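Local structure of cycloserine biosynthesis protein DcsG (Streptomyces lavendulae, 6JIL) at residues Y196-K202 with F219-A225; V251-V255 with P275-L279. The protein catalyses the ATP- and magnesium-dependent cyclisation of O-ureido-D-serine to the antibiotic D-cycloserine, as a monomeric ligase of the ATP-grasp family. One frame throughout, in Å; residues are numbered along the deposited sequence.

How the contacts relate
Both contacts belong to the five-stranded antiparallel sheet of the ATP-grasp domain, and their centres lie about 11 Å apart. Contact 1 comes first along the chain and closes before contact 2 opens: it joins strand 220-223, at one border of the sheet, to strand 195-202. Strand 186-192 separates that pair from strand 252-259, which contact 2 covers with the loop between strand 265-271 and helix 285-296. The same loop reaches back to contact 1, where Arg-220 NH1 lies 2.8 Å from Asn-278 OD1 and His-198 NE2 3.0 Å from Leu-277 O, both probable hydrogen bonds. Contact 1 carries Arg-220 and contact 2 Arg-254, both inferred active-site residues; the side chains of Lys-202 and Arg-254 each lie about 4 Å from bound magnesium.

Contact 1. Residues Y196-K202 with F219-A225; sequences YSHAIHK and FRQARDA. With TLA (L(+)-tartaric acid), chain F.
Strand 196-202 pairs with the shorter strand 220-223 in antiparallel sense, the axes 4.1 Å apart at 138°. Phe-219 precedes the pairing; its O meets Lys-202 CA at 3.2 Å in a CA-H...O contact. Arg-220 lies opposite Lys-202 (CA-CA 4.7 Å), a non-hydrogen-bonded pair whose long side chains share one face of the sheet. Their positive charges suit an anionic ligand, here a tartrate probably from the crystallisation liquor: Arg-220 NH2 donates to tartrate O41 (2.7 Å) and to Pro-215 O, and Lys-202, t except for m at chi3, donates from NZ to tartrate O4 (2.8 Å). Strand 220-223 is an outermost strand of the antiparallel ATP-grasp sheet, with Arg-220 an inferred active-site residue. Gln-221 and His-201 form the hydrogen-bonded pair: His-201 N to Gln-221 O 2.8 Å, Gln-221 N to His-201 O 3.2 Å. Ala-222 opposes Ile-200, their side chains diverging. Arg-223 N donates to Ala-199 O (2.9 Å), and its guanidinium face covers His-201 CD2. Beyond Asp-224, small Ala-225 fits its CB 4.1 Å from both Ala-199 CB and Tyr-196 CE1.

Contact 2. Residues V251-V255 with P275-L279; sequences VCGRV and PSLNL
Segment 251-255 lies on strand 252-259, its backbone extended at 253-255; the end-to-end directions of 252-254 and of 275-278 in the irregular loop 275-279 differ by 80°, and the backbones come nearest at Arg-254 and Pro-275 (CA-CA 6.5 Å). Cys-252, its CA-to-CB bond toward the loop and chi1 p, packs its small, weakly polar SG 4.1 Å from Pro-275 CG and 4.0 Å from Leu-277 CD1. Gly-253 takes part through its backbone, O lying 4.2 Å from Leu-277 CD2. Arg-254, an inferred active-site residue, is t, t, then p at chi3; this turn brings NH1 to Ser-276 O, a 2.7 Å hydrogen bond in the guanidinium plane, with Pro-275 CB 3.9 Å from NH1. Arginine suits this buried place because acids answer its charge: NH1 also bridges to the magnesium ligand Glu-271, and NE to Asp-256. In the loop, Asn-278 takes a left-handed backbone (phi 64°, psi 39°), a conformation asparagine tolerates well. Helix 285-296 flanks the apolar end, Phe-289 touching both Cys-252 and Leu-277, while strands 186-192 and 265-271 run beside 252-259.

Contact 1. Residues Y196-K202 with F219-A225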
loop_
_atom_site.group_PDB
_atom_site.type_symbol
_atom_site.label_atom_id
_atom_site.label_comp_id
_atom_site.label_asym_id
_atom_site.label_seq_id
_atom_site.Cartn_x
_atom_site.Cartn_y
_atom_site.Cartn_z
ATOM N N TYR A 196 16.136 -1.252 6.362
ATOM C CA TYR A 196 16.009 -1.661 4.973
ATOM C C TYR A 196 16.381 -3.128 4.808
ATOM O O TYR A 196 17.425 -3.570 5.288
ATOM C CB TYR A 196 16.918 -0.806 4.085
ATOM C CG TYR A 196 17.002 -1.298 2.660
ATOM C CD1 TYR A 196 15.933 -1.139 1.780
ATOM C CD2 TYR A 196 18.143 -1.951 2.200
ATOM C CE1 TYR A 196 15.998 -1.619 0.474
ATOM C CE2 TYR A 196 18.219 -2.441 0.892
ATOM C CZ TYR A 196 17.143 -2.269 0.039
ATOM O OH TYR A 196 17.216 -2.746 -1.243
ATOM N N SER A 197 15.526 -3.881 4.124
ATOM C CA SER A 197 15.803 -5.292 3.897
ATOM C C SER A 197 16.113 -5.576 2.438
ATOM O O SER A 197 17.149 -6.142 2.116
ATOM C CB SER A 197 14.615 -6.154 4.324
ATOM O OG SER A 197 14.859 -7.523 4.039
ATOM N N HIS A 198 15.212 -5.171 1.552
ATOM C CA HIS A 198 15.396 -5.432 0.135
ATOM C C HIS A 198 14.373 -4.668 -0.688
ATOM O O HIS A 198 13.449 -4.049 -0.148
ATOM C CB HIS A 198 15.208 -6.916 -0.135
ATOM C CG HIS A 198 13.855 -7.420 0.263
ATOM N ND1 HIS A 198 13.542 -7.773 1.559
ATOM C CD2 HIS A 198 12.716 -7.576 -0.456
ATOM C CE1 HIS A 198 12.270 -8.127 1.622
ATOM N NE2 HIS A 198 11.747 -8.015 0.413
ATOM N N ALA A 199 14.534 -4.738 -2.005
ATOM C CA ALA A 199 13.631 -4.058 -2.915
ATOM C C ALA A 199 13.495 -4.809 -4.229
ATOM O O ALA A 199 14.218 -5.772 -4.499
ATOM C CB ALA A 199 14.132 -2.642 -3.174
ATOM N N ILE A 200 12.543 -4.368 -5.042
ATOM C CA ILE A 200 12.325 -4.964 -6.345
ATOM C C ILE A 200 11.968 -3.851 -7.310
ATOM O O ILE A 200 11.689 -2.721 -6.916
ATOM C CB ILE A 200 11.140 -5.962 -6.359
ATOM C CG1 ILE A 200 9.815 -5.191 -6.317
ATOM C CG2 ILE A 200 11.242 -6.920 -5.183
ATOM C CD1 ILE A 200 8.582 -6.051 -6.530
ATOM N N HIS A 201 12.000 -4.184 -8.587
ATOM C CA HIS A 201 11.606 -3.253 -9.606
ATOM C C HIS A 201 10.260 -3.806 -10.069
ATOM O O HIS A 201 10.078 -5.025 -10.158
ATOM C CB HIS A 201 12.610 -3.233 -10.760
ATOM C CG HIS A 201 12.069 -2.607 -12.003
ATOM N ND1 HIS A 201 11.519 -3.346 -13.026
ATOM C CD2 HIS A 201 11.919 -1.308 -12.353
ATOM C CE1 HIS A 201 11.050 -2.529 -13.953
ATOM N NE2 HIS A 201 11.280 -1.288 -13.568
ATOM N N LYS A 202 9.307 -2.916 -10.307
ATOM C CA LYS A 202 7.993 -3.321 -10.769
ATOM C C LYS A 202 7.716 -2.511 -12.028
ATOM O O LYS A 202 7.823 -1.282 -12.013
ATOM C CB LYS A 202 6.930 -3.026 -9.704
ATOM C CG LYS A 202 5.527 -3.437 -10.124
ATOM C CD LYS A 202 4.457 -2.885 -9.187
ATOM C CE LYS A 202 4.571 -3.474 -7.788
ATOM N NZ LYS A 202 3.491 -2.977 -6.896
ATOM N N PHE A 219 6.043 -9.190 -13.554
ATOM C CA PHE A 219 6.235 -7.745 -13.545
ATOM C C PHE A 219 7.221 -7.330 -12.460
ATOM O O PHE A 219 7.479 -6.140 -12.278
ATOM C CB PHE A 219 4.908 -7.014 -13.313
ATOM C CG PHE A 219 4.032 -6.927 -14.531
ATOM C CD1 PHE A 219 2.960 -7.791 -14.697
ATOM C CD2 PHE A 219 4.272 -5.968 -15.505
ATOM C CE1 PHE A 219 2.134 -7.697 -15.818
ATOM C CE2 PHE A 219 3.454 -5.869 -16.631
ATOM C CZ PHE A 219 2.381 -6.734 -16.786
ATOM N N ARG A 220 7.776 -8.307 -11.745
ATOM C CA ARG A 220 8.721 -8.006 -10.667
ATOM C C ARG A 220 10.088 -8.660 -10.816
ATOM O O ARG A 220 10.225 -9.703 -11.447
ATOM C CB ARG A 220 8.136 -8.436 -9.325
ATOM C CG ARG A 220 6.665 -8.139 -9.173
ATOM C CD ARG A 220 6.184 -8.486 -7.786
ATOM N NE ARG A 220 4.738 -8.373 -7.705
ATOM C CZ ARG A 220 4.070 -8.109 -6.591
ATOM N NH1 ARG A 220 4.724 -7.923 -5.455
ATOM N NH2 ARG A 220 2.747 -8.044 -6.616
ATOM N N GLN A 221 11.093 -8.035 -10.216
ATOM C CA GLN A 221 12.448 -8.559 -10.229
ATOM C C GLN A 221 13.306 -7.883 -9.169
ATOM O O GLN A 221 13.208 -6.671 -8.958
ATOM C CB GLN A 221 13.087 -8.411 -11.614
ATOM C CG GLN A 221 13.018 -7.047 -12.228
ATOM C CD GLN A 221 13.691 -7.015 -13.585
ATOM O OE1 GLN A 221 13.355 -7.799 -14.477
ATOM N NE2 GLN A 221 14.651 -6.107 -13.752
ATOM N N ALA A 222 14.124 -8.687 -8.491
ATOM C CA ALA A 222 15.012 -8.202 -7.436
ATOM C C ALA A 222 15.772 -6.946 -7.857
ATOM O O ALA A 222 16.287 -6.859 -8.967
ATOM C CB ALA A 222 15.998 -9.300 -7.037
ATOM N N ARG A 223 15.836 -5.976 -6.957
ATOM C CA ARG A 223 16.524 -4.725 -7.232
ATOM C C ARG A 223 17.259 -4.264 -5.982
ATOM O O ARG A 223 16.850 -4.552 -4.860
ATOM C CB ARG A 223 15.513 -3.656 -7.634
ATOM C CG ARG A 223 16.106 -2.436 -8.309
ATOM C CD ARG A 223 16.288 -2.688 -9.799
ATOM N NE ARG A 223 15.900 -1.521 -10.588
ATOM C CZ ARG A 223 15.706 -1.539 -11.905
ATOM N NH1 ARG A 223 15.863 -2.669 -12.588
ATOM N NH2 ARG A 223 15.344 -0.431 -12.540
ATOM N N ASP A 224 18.350 -3.548 -6.172
ATOM C CA ASP A 224 19.091 -3.036 -5.034
ATOM C C ASP A 224 18.855 -1.534 -5.010
ATOM O O ASP A 224 19.359 -0.807 -5.866
ATOM C CB ASP A 224 20.571 -3.344 -5.196
ATOM C CG ASP A 224 21.181 -3.881 -3.932
ATOM O OD1 ASP A 224 21.473 -3.069 -3.027
ATOM O OD2 ASP A 224 21.347 -5.121 -3.837
ATOM N N ALA A 225 18.067 -1.074 -4.045
ATOM C CA ALA A 225 17.746 0.348 -3.938
ATOM C C ALA A 225 18.989 1.148 -3.586
ATOM O O ALA A 225 19.787 0.718 -2.752
ATOM C CB ALA A 225 16.667 0.563 -2.881
HETATM O O1 TLA F . 0.560 -1.846 -5.005
HETATM O O11 TLA F . -1.460 -2.293 -4.221
HETATM C C1 TLA F . -0.279 -2.669 -4.744
HETATM C C2 TLA F . 0.014 -4.116 -5.002
HETATM O O2 TLA F . -1.180 -4.892 -4.976
HETATM C C3 TLA F . 1.004 -4.615 -3.952
HETATM O O3 TLA F . 0.313 -5.185 -2.832
HETATM C C4 TLA F . 1.901 -5.631 -4.598
HETATM O O4 TLA F . 2.999 -5.221 -5.248
HETATM O O41 TLA F . 1.626 -6.812 -4.543
HETATM O O HOH W 1 17.390 -6.250 -3.095
#

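Contact 2. Residues V251-V255 with P275-L279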
loop_
_atom_site.group_PDB
_atom_site.type_symbol
_atom_site.label_atom_id
_atom_site.label_comp_id
_atom_site.label_asym_id
_atom_site.label_seq_id
_atom_site.Cartn_x
_atom_site.Cartn_y
_atom_site.Cartn_z
ATOM N N VAL A 251 6.612 -2.880 12.122
ATOM C CA VAL A 251 7.157 -4.230 12.015
ATOM C C VAL A 251 7.620 -4.439 10.583
ATOM O O VAL A 251 8.692 -4.989 10.333
ATOM C CB VAL A 251 6.101 -5.314 12.364
ATOM C CG1 VAL A 251 5.712 -5.208 13.816
ATOM C CG2 VAL A 251 4.868 -5.152 11.484
ATOM N N CYS A 252 6.800 -3.988 9.641
ATOM C CA CYS A 252 7.130 -4.120 8.234
ATOM C C CYS A 252 6.406 -3.039 7.460
ATOM O O CYS A 252 5.419 -2.474 7.936
ATOM C CB CYS A 252 6.705 -5.492 7.701
ATOM S SG CYS A 252 4.926 -5.683 7.501
ATOM N N GLY A 253 6.907 -2.754 6.266
ATOM C CA GLY A 253 6.288 -1.747 5.434
ATOM C C GLY A 253 6.960 -1.748 4.086
ATOM O O GLY A 253 8.073 -2.237 3.943
ATOM N N ARG A 254 6.273 -1.221 3.087
ATOM C CA ARG A 254 6.830 -1.145 1.756
ATOM C C ARG A 254 6.589 0.274 1.278
ATOM O O ARG A 254 5.483 0.801 1.413
ATOM C CB ARG A 254 6.143 -2.136 0.812
ATOM C CG ARG A 254 6.957 -2.419 -0.451
ATOM C CD ARG A 254 6.219 -3.304 -1.465
ATOM N NE ARG A 254 5.192 -2.567 -2.186
ATOM C CZ ARG A 254 3.885 -2.755 -2.032
ATOM N NH1 ARG A 254 3.437 -3.668 -1.179
ATOM N NH2 ARG A 254 3.022 -2.019 -2.723
ATOM N N VAL A 255 7.629 0.892 0.735
ATOM C CA VAL A 255 7.532 2.246 0.230
ATOM C C VAL A 255 7.845 2.185 -1.250
ATOM O O VAL A 255 8.939 1.773 -1.633
ATOM C CB VAL A 255 8.543 3.162 0.928
ATOM C CG1 VAL A 255 8.375 4.589 0.446
ATOM C CG2 VAL A 255 8.354 3.079 2.433
ATOM N N PRO A 275 0.860 -5.116 3.355
ATOM C CA PRO A 275 1.684 -5.027 2.150
ATOM C C PRO A 275 2.211 -6.320 1.567
ATOM O O PRO A 275 2.479 -7.294 2.280
ATOM C CB PRO A 275 2.842 -4.174 2.612
ATOM C CG PRO A 275 3.075 -4.736 3.998
ATOM C CD PRO A 275 1.662 -4.774 4.548
ATOM N N SER A 276 2.352 -6.319 0.252
ATOM C CA SER A 276 2.981 -7.437 -0.410
ATOM C C SER A 276 4.410 -7.015 -0.071
ATOM O O SER A 276 4.778 -5.848 -0.263
ATOM C CB SER A 276 2.751 -7.375 -1.915
ATOM O OG SER A 276 3.770 -8.070 -2.616
ATOM N N LEU A 277 5.206 -7.933 0.454
ATOM C CA LEU A 277 6.573 -7.598 0.850
ATOM C C LEU A 277 7.686 -8.080 -0.081
ATOM O O LEU A 277 8.827 -7.648 0.060
ATOM C CB LEU A 277 6.811 -8.114 2.271
ATOM C CG LEU A 277 5.909 -7.455 3.319
ATOM C CD1 LEU A 277 5.855 -8.299 4.582
ATOM C CD2 LEU A 277 6.435 -6.062 3.632
ATOM N N ASN A 278 7.359 -8.964 -1.020
ATOM C CA ASN A 278 8.339 -9.508 -1.967
ATOM C C ASN A 278 9.416 -10.324 -1.257
ATOM O O ASN A 278 10.594 -10.281 -1.628
ATOM C CB ASN A 278 9.001 -8.380 -2.774
ATOM C CG ASN A 278 8.007 -7.602 -3.612
ATOM O OD1 ASN A 278 7.236 -8.182 -4.366
ATOM N ND2 ASN A 278 8.025 -6.284 -3.485
ATOM N N LEU A 279 9.005 -11.075 -0.241
ATOM C CA LEU A 279 9.929 -11.898 0.533
ATOM C C LEU A 279 10.747 -12.863 -0.316
ATOM O O LEU A 279 11.926 -13.086 -0.045
ATOM C CB LEU A 279 9.160 -12.695 1.592
ATOM C CG LEU A 279 8.353 -11.890 2.615
ATOM C CD1 LEU A 279 7.688 -12.840 3.609
ATOM C CD2 LEU A 279 9.269 -10.906 3.335
#